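Carbohydrate kinase, FGGY (Rhodospirillum rubrum, PDB 3IFR) probably phosphorylates D-xylulose as a xylulokinase of the FGGY family of carbohydrate kinases. Local coordinates at residues 111-116 / 143-148; 45-50 / 105-110; 138-143 / 201-206. One frame throughout, in Å; residues are numbered along the deposited sequence.

Overall arrangement
All three contacts belong to the N-terminal FGGY domain, on the same side of the chain's centre, and they show how chemistry changes with place. Contacts 1 and 3 both use helix 139-149 and lie about 9 Å apart between centres: contact 1 sets it against helix 111-120 through a buried glutamate and a more exposed salt-bridge pair, whereas contact 3 packs its first turn against the loop 201-206, buried and without a hydrogen bond between the segments. Contact 2 is partly buried and lies nearer the chain's centre; it joins a loop running into strand 49-50 to the loop before helix 111-120 by charge, backbone bonds and stacking. Its Arg109 reaches Trp145 of contact 1.

Contact 1 (111-116 / 143-148); sequences GDEVAE and LRWIER
Glu113 and Glu116, one helical turn apart, converge on Arg148 and form a salt-bridge network. Arg148 meets Glu116 tip to tip: NH1 and NH2 both bond to OE1 of Glu116, at 3.1 and 3.2 Å, from the same face of the carboxylate, while NH2 makes a weak bond to OE2. Glu116 gets there on a chain extended beyond CG, whereas Arg148 bends at both chi2 and chi3. NH1 of Arg148 also carries the salt bridge to OE1 of Glu113, 2.8 Å away, with the two flat groups turned 56° apart. Glu113 is the more contorted acid: its chi1 of 12° holds CG almost eclipsed with the backbone N. The folded chain then lies against the other helix: CG of Glu113 is 3.7 Å from the backbone N of Trp145 and its OE2 3.5 Å from CD1 of Trp145, at the edge of the indole. CB of Glu113 touches CB of Arg144 at 3.6 Å. An alanine in place of Glu116 would probably leave NH2 of Arg148 without its carboxylate mate and the guanidinium freer to turn about its remaining tie to Glu113. Arg144 sends its own guanidinium elsewhere, to Leu202 O and to Glu120 farther along helix 111-120. The two helical segments run 114° apart with axes 8.9 Å from each other, and helix 151-155 packs against Ile146 and Glu147 of helix 139-149.

Contact 2 (45-50 / 105-110); sequences PGWAEE and QSDGRC
Arg109 lays its guanidinium flat on the indole of Trp47, a cation-pi stack in which CZ stands 3.6 Å from the centroid of the six-membered ring and the planes differ by 15°. The same arginine belongs to a salt-bridge network with Glu49 and Asp107, built on an Asx turn. In the plane of the guanidinium, NH2 of Arg109 donates to OE2 of Glu49 at 2.7 Å, and the two side chains cross at about a right angle. The loops themselves are tied by Gly108 N to Gly46 O, 2.8 Å. Asp107 grips the guanidinium side-on: OD1 takes NH2 of Arg109 and OD2 takes its NE, at 3.1 Å, so the group's rotation is fixed while its face rests on the ring. A chi1 of -176° sets CG anti to the backbone N of Asp107; from there OD2 accepts Arg109 N, the Asx turn. Farther out, Arg100 also salt-bridges OE2 of Glu49, so one carboxylate oxygen serves two arginines and probably eases the repulsion between their neighbouring NH1 groups, and Trp145 makes another cation-pi contact with Arg109. OD1 of Asp107 is held in turn by Ala48 N, 2.7 Å away, on the face of the carboxylate opposite to that approached by NH2 of Arg109.

Contact 3 (138-143 / 201-206); sequences LVTAKL and ALAHIP
Leu143, Ala203 and Thr140 bury the most surface here, and the smallest of them sits in the middle. The methyl of Ala203 enters the groove between Thr140 and Leu143, which lie three residues apart on the same side of helix 139-149, and its single carbon allows a close approach of the chains, with the CA atoms of Thr140 and Ala203 4.7 Å apart. Leu143 meets that methyl with its CB, 3.8 Å, and its CD2, 3.7 Å, from Ala203 CB; Thr140 meets it with both branches, CG2 at 4.0 Å and OG1 at 3.9 Å from Ala203 CB. A chi1 of -66° puts OG1 beside the backbone N of Thr140, with CG2 anti to that N.

Ala203 belongs to a type I beta turn from Ala201 to His204, closed by His204 N bonding to Ala201 O; His204, with positive phi, is where the chain leaves helical angles after helix 197-201. Just beyond the turn, Ile205 meets the same helix 139-149.

Ile205 crosses Leu143 at about a right angle. Its CD1 touches CD2 of Leu143 at 3.7 Å, and its CG2 lies 3.9 Å from CG of Leu143. The leucine's chi1 of -107° is away from any staggered position and sets CG at this junction. Around the contact, Leu117 of helix 111-120 meets both Thr140 and Leu202, Phe187 also touches Thr140, and Ile205 extends the apolar surface to Phe154 and to Val160 of strand 159-161.

Contact 1 (111-116 / 143-148)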
ATOM      1  N   GLY A 111      -4.862   5.007  20.287  1.00 24.23           N
ATOM      2  CA  GLY A 111      -5.664   6.217  20.185  1.00 25.19           C
ATOM      3  C   GLY A 111      -5.313   7.293  21.193  1.00 23.97           C
ATOM      4  O   GLY A 111      -5.168   8.437  20.839  1.00 23.41           O
ATOM      5  N   ASP A 112      -5.201   6.942  22.466  1.00 25.15           N
ATOM      6  CA  ASP A 112      -4.797   7.937  23.447  1.00 27.14           C
ATOM      7  C   ASP A 112      -3.465   8.611  23.066  1.00 26.47           C
ATOM      8  O   ASP A 112      -3.329   9.825  23.177  1.00 25.58           O
ATOM      9  CB  ASP A 112      -4.641   7.314  24.841  1.00 28.53           C
ATOM     10  CG  ASP A 112      -5.912   6.614  25.330  1.00 33.45           C
ATOM     11  OD1 ASP A 112      -7.012   6.934  24.838  1.00 31.89           O
ATOM     12  OD2 ASP A 112      -5.794   5.739  26.226  1.00 38.13           O
ATOM     13  N   GLU A 113      -2.460   7.854  22.653  1.00 22.09           N
ATOM     14  CA  GLU A 113      -1.212   8.561  22.448  1.00 28.24           C
ATOM     15  C   GLU A 113      -1.322   9.516  21.254  1.00 29.17           C
ATOM     16  O   GLU A 113      -0.699  10.594  21.228  1.00 27.90           O
ATOM     17  CB  GLU A 113       0.006   7.642  22.371  1.00 27.89           C
ATOM     18  CG  GLU A 113      -0.320   6.189  22.229  1.00 29.21           C
ATOM     19  CD  GLU A 113      -1.107   5.654  23.393  1.00 30.08           C
ATOM     20  OE1 GLU A 113      -0.618   5.752  24.561  1.00 28.59           O
ATOM     21  OE2 GLU A 113      -2.216   5.137  23.122  1.00 27.13           O
ATOM     22  N   VAL A 114      -2.156   9.133  20.294  1.00 24.20           N
ATOM     23  CA  VAL A 114      -2.346   9.924  19.110  1.00 24.24           C
ATOM     24  C   VAL A 114      -2.952  11.244  19.545  1.00 25.39           C
ATOM     25  O   VAL A 114      -2.467  12.332  19.173  1.00 25.10           O
ATOM     26  CB  VAL A 114      -3.255   9.210  18.075  1.00 23.89           C
ATOM     27  CG1 VAL A 114      -3.924  10.243  17.175  1.00 23.03           C
ATOM     28  CG2 VAL A 114      -2.433   8.206  17.256  1.00 17.67           C
ATOM     29  N   ALA A 115      -3.986  11.151  20.373  1.00 22.69           N
ATOM     30  CA  ALA A 115      -4.546  12.365  20.976  1.00 26.15           C
ATOM     31  C   ALA A 115      -3.492  13.276  21.680  1.00 28.36           C
ATOM     32  O   ALA A 115      -3.502  14.492  21.472  1.00 30.53           O
ATOM     33  CB  ALA A 115      -5.734  12.030  21.883  1.00 22.04           C
ATOM     34  N   GLU A 116      -2.577  12.703  22.476  1.00 27.57           N
ATOM     35  CA  GLU A 116      -1.532  13.510  23.109  1.00 31.40           C
ATOM     36  C   GLU A 116      -0.617  14.141  22.089  1.00 29.73           C
ATOM     37  O   GLU A 116      -0.315  15.319  22.171  1.00 33.67           O
ATOM     38  CB  GLU A 116      -0.673  12.692  24.082  1.00 33.02           C
ATOM     39  CG  GLU A 116      -1.444  11.716  24.899  1.00 33.41           C
ATOM     40  CD  GLU A 116      -0.566  10.979  25.863  1.00 39.51           C
ATOM     41  OE1 GLU A 116      -0.147   9.838  25.537  1.00 39.32           O
ATOM     42  OE2 GLU A 116      -0.269  11.549  26.946  1.00 48.05           O
ATOM     43  N   LEU A 143       5.302   3.806  19.671  1.00 19.91           N
ATOM     44  CA  LEU A 143       6.355   3.974  20.691  1.00 20.62           C
ATOM     45  C   LEU A 143       5.840   4.597  22.009  1.00 22.64           C
ATOM     46  O   LEU A 143       6.092   4.049  23.086  1.00 23.00           O
ATOM     47  CB  LEU A 143       7.523   4.784  20.151  1.00 20.74           C
ATOM     48  CG  LEU A 143       8.829   4.066  19.833  1.00 23.11           C
ATOM     49  CD1 LEU A 143       8.679   2.568  19.819  1.00 19.89           C
ATOM     50  CD2 LEU A 143       9.479   4.621  18.517  1.00 19.56           C
ATOM     51  N   ARG A 144       5.099   5.712  21.934  1.00 22.84           N
ATOM     52  CA  ARG A 144       4.517   6.332  23.137  1.00 20.50           C
ATOM     53  C   ARG A 144       3.654   5.325  23.902  1.00 21.70           C
ATOM     54  O   ARG A 144       3.660   5.322  25.123  1.00 21.38           O
ATOM     55  CB  ARG A 144       3.628   7.529  22.778  1.00 22.61           C
ATOM     56  CG  ARG A 144       4.325   8.750  22.292  1.00 21.82           C
ATOM     57  CD  ARG A 144       5.144   9.433  23.363  1.00 23.91           C
ATOM     58  NE  ARG A 144       5.615  10.728  22.884  1.00 29.80           N
ATOM     59  CZ  ARG A 144       4.975  11.896  23.032  1.00 27.83           C
ATOM     60  NH1 ARG A 144       3.816  11.961  23.679  1.00 26.24           N
ATOM     61  NH2 ARG A 144       5.503  13.008  22.525  1.00 25.75           N
ATOM     62  N   TRP A 145       2.881   4.495  23.188  1.00 21.16           N
ATOM     63  CA  TRP A 145       2.019   3.506  23.850  1.00 22.09           C
ATOM     64  C   TRP A 145       2.872   2.499  24.641  1.00 23.22           C
ATOM     65  O   TRP A 145       2.645   2.239  25.815  1.00 24.91           O
ATOM     66  CB  TRP A 145       1.167   2.764  22.826  1.00 21.69           C
ATOM     67  CG  TRP A 145       0.258   1.757  23.434  1.00 20.87           C
ATOM     68  CD1 TRP A 145      -1.064   1.924  23.737  1.00 21.49           C
ATOM     69  CD2 TRP A 145       0.593   0.410  23.811  1.00 18.97           C
ATOM     70  NE1 TRP A 145      -1.564   0.771  24.298  1.00 21.73           N
ATOM     71  CE2 TRP A 145      -0.572  -0.174  24.344  1.00 20.05           C
ATOM     72  CE3 TRP A 145       1.755  -0.360  23.729  1.00 17.15           C
ATOM     73  CZ2 TRP A 145      -0.601  -1.498  24.811  1.00 21.59           C
ATOM     74  CZ3 TRP A 145       1.728  -1.670  24.192  1.00 19.13           C
ATOM     75  CH2 TRP A 145       0.566  -2.220  24.739  1.00 19.91           C
ATOM     76  N   ILE A 146       3.860   1.936  23.975  1.00 19.86           N
ATOM     77  CA  ILE A 146       4.789   1.045  24.606  1.00 21.87           C
ATOM     78  C   ILE A 146       5.452   1.640  25.869  1.00 24.03           C
ATOM     79  O   ILE A 146       5.555   0.963  26.901  1.00 21.29           O
ATOM     80  CB  ILE A 146       5.871   0.634  23.593  1.00 22.43           C
ATOM     81  CG1 ILE A 146       5.345  -0.465  22.686  1.00 21.76           C
ATOM     82  CG2 ILE A 146       7.117   0.140  24.292  1.00 23.12           C
ATOM     83  CD1 ILE A 146       6.265  -0.675  21.534  1.00 27.86           C
ATOM     84  N   GLU A 147       5.940   2.874  25.780  1.00 23.47           N
ATOM     85  CA  GLU A 147       6.551   3.526  26.940  1.00 22.52           C
ATOM     86  C   GLU A 147       5.593   3.550  28.115  1.00 22.48           C
ATOM     87  O   GLU A 147       6.000   3.389  29.265  1.00 22.93           O
ATOM     88  CB  GLU A 147       6.867   4.971  26.617  1.00 25.01           C
ATOM     89  CG  GLU A 147       7.068   5.839  27.837  1.00 22.97           C
ATOM     90  CD  GLU A 147       7.618   7.193  27.455  1.00 25.37           C
ATOM     91  OE1 GLU A 147       8.786   7.416  27.753  1.00 34.27           O
ATOM     92  OE2 GLU A 147       6.919   8.016  26.824  1.00 26.54           O
ATOM     93  N   ARG A 148       4.319   3.786  27.847  1.00 20.11           N
ATOM     94  CA  ARG A 148       3.400   3.893  28.951  1.00 22.62           C
ATOM     95  C   ARG A 148       2.851   2.532  29.397  1.00 23.95           C
ATOM     96  O   ARG A 148       2.541   2.361  30.564  1.00 23.91           O
ATOM     97  CB  ARG A 148       2.267   4.918  28.680  1.00 22.89           C
ATOM     98  CG  ARG A 148       0.920   4.320  28.401  1.00 26.61           C
ATOM     99  CD  ARG A 148      -0.247   5.087  29.027  1.00 26.94           C
ATOM    100  NE  ARG A 148      -0.021   6.526  29.187  1.00 31.51           N
ATOM    101  CZ  ARG A 148      -0.116   7.442  28.220  1.00 31.69           C
ATOM    102  NH1 ARG A 148      -0.429   7.094  26.975  1.00 31.02           N
ATOM    103  NH2 ARG A 148       0.119   8.717  28.506  1.00 32.19           N
TER

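Contact 2 (45-50 / 105-110)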
ATOM      1  N   PRO A  45      -8.869  -6.987  21.431  1.00 31.05           N
ATOM      2  CA  PRO A  45      -9.605  -6.414  20.313  1.00 28.21           C
ATOM      3  C   PRO A  45      -8.771  -5.285  19.687  1.00 29.46           C
ATOM      4  O   PRO A  45      -8.164  -4.494  20.417  1.00 27.18           O
ATOM      5  CB  PRO A  45     -10.864  -5.843  20.983  1.00 31.99           C
ATOM      6  CG  PRO A  45     -11.024  -6.565  22.252  1.00 28.16           C
ATOM      7  CD  PRO A  45      -9.713  -7.161  22.632  1.00 30.05           C
ATOM      8  N   GLY A  46      -8.704  -5.241  18.356  1.00 29.02           N
ATOM      9  CA  GLY A  46      -8.076  -4.135  17.653  1.00 25.53           C
ATOM     10  C   GLY A  46      -6.557  -4.223  17.647  1.00 30.04           C
ATOM     11  O   GLY A  46      -5.890  -3.385  17.015  1.00 27.38           O
ATOM     12  N   TRP A  47      -6.007  -5.208  18.370  1.00 27.14           N
ATOM     13  CA  TRP A  47      -4.578  -5.519  18.293  1.00 25.40           C
ATOM     14  C   TRP A  47      -4.203  -6.256  16.994  1.00 25.39           C
ATOM     15  O   TRP A  47      -4.951  -7.117  16.540  1.00 26.30           O
ATOM     16  CB  TRP A  47      -4.180  -6.374  19.486  1.00 24.94           C
ATOM     17  CG  TRP A  47      -4.033  -5.572  20.705  1.00 24.03           C
ATOM     18  CD1 TRP A  47      -4.792  -4.488  21.077  1.00 24.46           C
ATOM     19  CD2 TRP A  47      -3.088  -5.776  21.742  1.00 25.19           C
ATOM     20  NE1 TRP A  47      -4.347  -3.987  22.265  1.00 23.06           N
ATOM     21  CE2 TRP A  47      -3.313  -4.768  22.712  1.00 24.54           C
ATOM     22  CE3 TRP A  47      -2.050  -6.685  21.939  1.00 22.97           C
ATOM     23  CZ2 TRP A  47      -2.551  -4.669  23.856  1.00 20.29           C
ATOM     24  CZ3 TRP A  47      -1.306  -6.581  23.090  1.00 23.66           C
ATOM     25  CH2 TRP A  47      -1.554  -5.572  24.023  1.00 22.61           C
ATOM     26  N   ALA A  48      -3.072  -5.907  16.380  1.00 22.88           N
ATOM     27  CA  ALA A  48      -2.577  -6.648  15.197  1.00 23.68           C
ATOM     28  C   ALA A  48      -1.093  -6.894  15.354  1.00 23.50           C
ATOM     29  O   ALA A  48      -0.283  -5.947  15.286  1.00 23.52           O
ATOM     30  CB  ALA A  48      -2.839  -5.889  13.915  1.00 20.46           C
ATOM     31  N   GLU A  49      -0.722  -8.144  15.583  1.00 21.35           N
ATOM     32  CA  GLU A  49       0.673  -8.442  15.890  1.00 22.78           C
ATOM     33  C   GLU A  49       1.200  -9.562  15.034  1.00 23.91           C
ATOM     34  O   GLU A  49       0.426 -10.439  14.636  1.00 22.86           O
ATOM     35  CB  GLU A  49       0.829  -8.808  17.374  1.00 23.32           C
ATOM     36  CG  GLU A  49       0.417  -7.675  18.307  1.00 24.19           C
ATOM     37  CD  GLU A  49       0.913  -7.812  19.732  1.00 24.61           C
ATOM     38  OE1 GLU A  49       1.069  -8.941  20.246  1.00 24.58           O
ATOM     39  OE2 GLU A  49       1.121  -6.755  20.356  1.00 24.87           O
ATOM     40  N   GLU A  50       2.511  -9.540  14.754  1.00 21.11           N
ATOM     41  CA  GLU A  50       3.159 -10.710  14.164  1.00 19.09           C
ATOM     42  C   GLU A  50       4.479 -11.092  14.836  1.00 21.56           C
ATOM     43  O   GLU A  50       5.060 -10.349  15.615  1.00 19.25           O
ATOM     44  CB  GLU A  50       3.274 -10.627  12.640  1.00 19.36           C
ATOM     45  CG  GLU A  50       2.000 -10.083  11.970  1.00 22.69           C
ATOM     46  CD  GLU A  50       1.864 -10.403  10.469  1.00 23.24           C
ATOM     47  OE1 GLU A  50       2.893 -10.485   9.762  1.00 23.83           O
ATOM     48  OE2 GLU A  50       0.710 -10.558  10.001  1.00 24.12           O
ATOM     49  N   GLN A 105       0.694  -2.289  10.965  1.00 24.56           N
ATOM     50  CA  GLN A 105       0.055  -0.991  10.704  1.00 27.34           C
ATOM     51  C   GLN A 105      -1.462  -0.976  10.838  1.00 25.76           C
ATOM     52  O   GLN A 105      -2.054   0.026  11.156  1.00 28.16           O
ATOM     53  CB  GLN A 105       0.479  -0.349   9.374  1.00 31.62           C
ATOM     54  CG  GLN A 105       0.997  -1.278   8.326  1.00 29.10           C
ATOM     55  CD  GLN A 105       0.102  -2.456   8.099  1.00 31.85           C
ATOM     56  OE1 GLN A 105      -1.033  -2.303   7.639  1.00 37.49           O
ATOM     57  NE2 GLN A 105       0.615  -3.659   8.383  1.00 28.04           N
ATOM     58  N   SER A 106      -2.120  -2.088  10.629  1.00 29.33           N
ATOM     59  CA  SER A 106      -3.545  -2.095  10.940  1.00 26.20           C
ATOM     60  C   SER A 106      -3.848  -2.063  12.449  1.00 23.89           C
ATOM     61  O   SER A 106      -5.005  -2.039  12.828  1.00 24.98           O
ATOM     62  CB  SER A 106      -4.175  -3.321  10.335  1.00 25.18           C
ATOM     63  OG  SER A 106      -3.429  -4.461  10.731  1.00 33.84           O
ATOM     64  N   ASP A 107      -2.835  -2.088  13.320  1.00 25.07           N
ATOM     65  CA  ASP A 107      -3.108  -2.141  14.763  1.00 22.05           C
ATOM     66  C   ASP A 107      -3.828  -0.874  15.230  1.00 23.06           C
ATOM     67  O   ASP A 107      -3.544   0.214  14.721  1.00 25.20           O
ATOM     68  CB  ASP A 107      -1.822  -2.355  15.557  1.00 23.63           C
ATOM     69  CG  ASP A 107      -2.067  -2.528  17.072  1.00 22.44           C
ATOM     70  OD1 ASP A 107      -2.125  -3.684  17.532  1.00 23.85           O
ATOM     71  OD2 ASP A 107      -2.207  -1.510  17.789  1.00 20.43           O
ATOM     72  N   GLY A 108      -4.744  -1.015  16.192  1.00 21.26           N
ATOM     73  CA  GLY A 108      -5.556   0.093  16.673  1.00 20.18           C
ATOM     74  C   GLY A 108      -5.421   0.421  18.152  1.00 23.94           C
ATOM     75  O   GLY A 108      -6.289   1.067  18.725  1.00 25.55           O
ATOM     76  N   ARG A 109      -4.318   0.042  18.782  1.00 20.90           N
ATOM     77  CA  ARG A 109      -4.259   0.181  20.231  1.00 22.93           C
ATOM     78  C   ARG A 109      -3.890   1.560  20.737  1.00 22.62           C
ATOM     79  O   ARG A 109      -4.048   1.821  21.915  1.00 22.73           O
ATOM     80  CB  ARG A 109      -3.307  -0.853  20.871  1.00 22.10           C
ATOM     81  CG  ARG A 109      -1.871  -0.390  20.963  1.00 20.53           C
ATOM     82  CD  ARG A 109      -0.956  -1.502  21.384  1.00 18.50           C
ATOM     83  NE  ARG A 109      -1.005  -2.597  20.431  1.00 22.18           N
ATOM     84  CZ  ARG A 109      -0.343  -3.741  20.566  1.00 22.17           C
ATOM     85  NH1 ARG A 109       0.394  -3.944  21.654  1.00 20.74           N
ATOM     86  NH2 ARG A 109      -0.431  -4.676  19.627  1.00 20.19           N
ATOM     87  N   CYS A 110      -3.393   2.446  19.880  1.00 22.75           N
ATOM     88  CA  CYS A 110      -2.817   3.672  20.421  1.00 22.74           C
ATOM     89  C   CYS A 110      -3.544   5.021  20.145  1.00 24.27           C
ATOM     90  O   CYS A 110      -2.924   6.049  19.855  1.00 20.99           O
ATOM     91  CB  CYS A 110      -1.325   3.727  20.096  1.00 23.07           C
ATOM     92  SG  CYS A 110      -0.926   3.878  18.385  1.00 29.48           S
TER

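Contact 3 (138-143 / 201-206)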
ATOM      1  N   LEU A 138       1.888   6.163  12.777  1.00 20.00           N
ATOM      2  CA  LEU A 138       3.235   6.619  13.128  1.00 22.30           C
ATOM      3  C   LEU A 138       3.890   5.647  14.114  1.00 21.33           C
ATOM      4  O   LEU A 138       3.316   5.316  15.171  1.00 19.12           O
ATOM      5  CB  LEU A 138       3.219   8.002  13.769  1.00 19.59           C
ATOM      6  CG  LEU A 138       2.653   9.143  12.960  1.00 23.61           C
ATOM      7  CD1 LEU A 138       2.635  10.405  13.823  1.00 20.90           C
ATOM      8  CD2 LEU A 138       3.471   9.325  11.673  1.00 23.81           C
ATOM      9  N   VAL A 139       5.079   5.186  13.753  1.00 19.90           N
ATOM     10  CA  VAL A 139       5.954   4.476  14.684  1.00 22.11           C
ATOM     11  C   VAL A 139       5.994   5.199  16.053  1.00 22.34           C
ATOM     12  O   VAL A 139       5.911   4.568  17.109  1.00 19.69           O
ATOM     13  CB  VAL A 139       7.340   4.392  14.095  1.00 19.67           C
ATOM     14  CG1 VAL A 139       8.348   3.826  15.136  1.00 20.35           C
ATOM     15  CG2 VAL A 139       7.264   3.520  12.839  1.00 18.11           C
ATOM     16  N   THR A 140       6.070   6.529  16.003  1.00 22.35           N
ATOM     17  CA  THR A 140       6.017   7.400  17.188  1.00 21.59           C
ATOM     18  C   THR A 140       4.797   7.161  18.103  1.00 21.49           C
ATOM     19  O   THR A 140       4.929   7.110  19.327  1.00 21.04           O
ATOM     20  CB  THR A 140       6.032   8.860  16.747  1.00 21.74           C
ATOM     21  OG1 THR A 140       7.303   9.154  16.147  1.00 23.88           O
ATOM     22  CG2 THR A 140       5.761   9.795  17.912  1.00 23.39           C
ATOM     23  N   ALA A 141       3.610   7.038  17.528  1.00 18.70           N
ATOM     24  CA  ALA A 141       2.424   6.734  18.335  1.00 19.19           C
ATOM     25  C   ALA A 141       2.561   5.373  19.026  1.00 23.44           C
ATOM     26  O   ALA A 141       2.418   5.269  20.243  1.00 22.14           O
ATOM     27  CB  ALA A 141       1.156   6.770  17.508  1.00 18.82           C
ATOM     28  N   LYS A 142       2.848   4.326  18.254  1.00 22.36           N
ATOM     29  CA  LYS A 142       3.111   3.029  18.858  1.00 20.58           C
ATOM     30  C   LYS A 142       4.222   3.060  19.907  1.00 20.32           C
ATOM     31  O   LYS A 142       4.074   2.428  20.947  1.00 22.46           O
ATOM     32  CB  LYS A 142       3.357   1.957  17.803  1.00 21.62           C
ATOM     33  CG  LYS A 142       2.081   1.584  17.064  1.00 21.87           C
ATOM     34  CD  LYS A 142       2.415   0.931  15.763  1.00 25.19           C
ATOM     35  CE  LYS A 142       1.174   0.361  15.010  1.00 23.92           C
ATOM     36  NZ  LYS A 142       0.589   1.299  14.017  1.00 27.12           N
ATOM     37  N   LEU A 143       5.302   3.806  19.671  1.00 19.91           N
ATOM     38  CA  LEU A 143       6.355   3.974  20.691  1.00 20.62           C
ATOM     39  C   LEU A 143       5.840   4.597  22.009  1.00 22.64           C
ATOM     40  O   LEU A 143       6.092   4.049  23.086  1.00 23.00           O
ATOM     41  CB  LEU A 143       7.523   4.784  20.151  1.00 20.74           C
ATOM     42  CG  LEU A 143       8.829   4.066  19.833  1.00 23.11           C
ATOM     43  CD1 LEU A 143       8.679   2.568  19.819  1.00 19.89           C
ATOM     44  CD2 LEU A 143       9.479   4.621  18.517  1.00 19.56           C
ATOM     45  N   ALA A 201      12.965  12.384  19.037  1.00 25.60           N
ATOM     46  CA  ALA A 201      12.657  12.825  20.407  1.00 28.93           C
ATOM     47  C   ALA A 201      11.172  12.749  20.744  1.00 25.32           C
ATOM     48  O   ALA A 201      10.833  12.415  21.844  1.00 27.19           O
ATOM     49  CB  ALA A 201      13.199  14.250  20.684  1.00 25.33           C
ATOM     50  N   LEU A 202      10.288  13.074  19.809  1.00 27.01           N
ATOM     51  CA  LEU A 202       8.854  12.964  20.069  1.00 26.30           C
ATOM     52  C   LEU A 202       8.405  11.575  20.601  1.00 27.32           C
ATOM     53  O   LEU A 202       7.381  11.451  21.277  1.00 24.68           O
ATOM     54  CB  LEU A 202       8.053  13.243  18.790  1.00 26.23           C
ATOM     55  CG  LEU A 202       7.427  14.579  18.354  1.00 30.81           C
ATOM     56  CD1 LEU A 202       6.197  14.237  17.570  1.00 31.00           C
ATOM     57  CD2 LEU A 202       7.080  15.529  19.503  1.00 30.90           C
ATOM     58  N   ALA A 203       9.123  10.532  20.209  1.00 25.76           N
ATOM     59  CA  ALA A 203       8.758   9.170  20.564  1.00 24.89           C
ATOM     60  C   ALA A 203       9.495   8.800  21.861  1.00 25.45           C
ATOM     61  O   ALA A 203       9.366   7.678  22.367  1.00 22.63           O
ATOM     62  CB  ALA A 203       9.139   8.194  19.404  1.00 20.83           C
ATOM     63  N   HIS A 204      10.295   9.741  22.372  1.00 24.90           N
ATOM     64  CA  HIS A 204      10.957   9.573  23.674  1.00 26.41           C
ATOM     65  C   HIS A 204      11.936   8.390  23.680  1.00 27.73           C
ATOM     66  O   HIS A 204      12.179   7.787  24.732  1.00 27.68           O
ATOM     67  CB  HIS A 204       9.934   9.347  24.802  1.00 24.92           C
ATOM     68  CG  HIS A 204       8.914  10.443  24.948  1.00 26.60           C
ATOM     69  ND1 HIS A 204       7.683  10.241  25.545  1.00 25.11           N
ATOM     70  CD2 HIS A 204       8.941  11.747  24.584  1.00 24.35           C
ATOM     71  CE1 HIS A 204       6.998  11.365  25.542  1.00 22.44           C
ATOM     72  NE2 HIS A 204       7.730  12.294  24.961  1.00 27.47           N
ATOM     73  N   ILE A 205      12.460   8.031  22.512  1.00 26.65           N
ATOM     74  CA  ILE A 205      13.555   7.074  22.460  1.00 26.70           C
ATOM     75  C   ILE A 205      14.806   7.853  22.131  1.00 27.49           C
ATOM     76  O   ILE A 205      14.742   8.954  21.600  1.00 25.86           O
ATOM     77  CB  ILE A 205      13.359   5.981  21.385  1.00 26.54           C
ATOM     78  CG1 ILE A 205      13.198   6.627  20.004  1.00 28.05           C
ATOM     79  CG2 ILE A 205      12.134   5.170  21.673  1.00 27.79           C
ATOM     80  CD1 ILE A 205      12.982   5.665  18.832  1.00 27.02           C
ATOM     81  N   PRO A 206      15.958   7.287  22.467  1.00 29.61           N
ATOM     82  CA  PRO A 206      17.230   7.898  22.077  1.00 28.12           C
ATOM     83  C   PRO A 206      17.379   7.794  20.571  1.00 29.80           C
ATOM     84  O   PRO A 206      16.936   6.808  19.988  1.00 26.52           O
ATOM     85  CB  PRO A 206      18.267   7.002  22.752  1.00 27.08           C
ATOM     86  CG  PRO A 206      17.547   5.680  22.942  1.00 31.10           C
ATOM     87  CD  PRO A 206      16.136   6.067  23.275  1.00 27.91           C
TER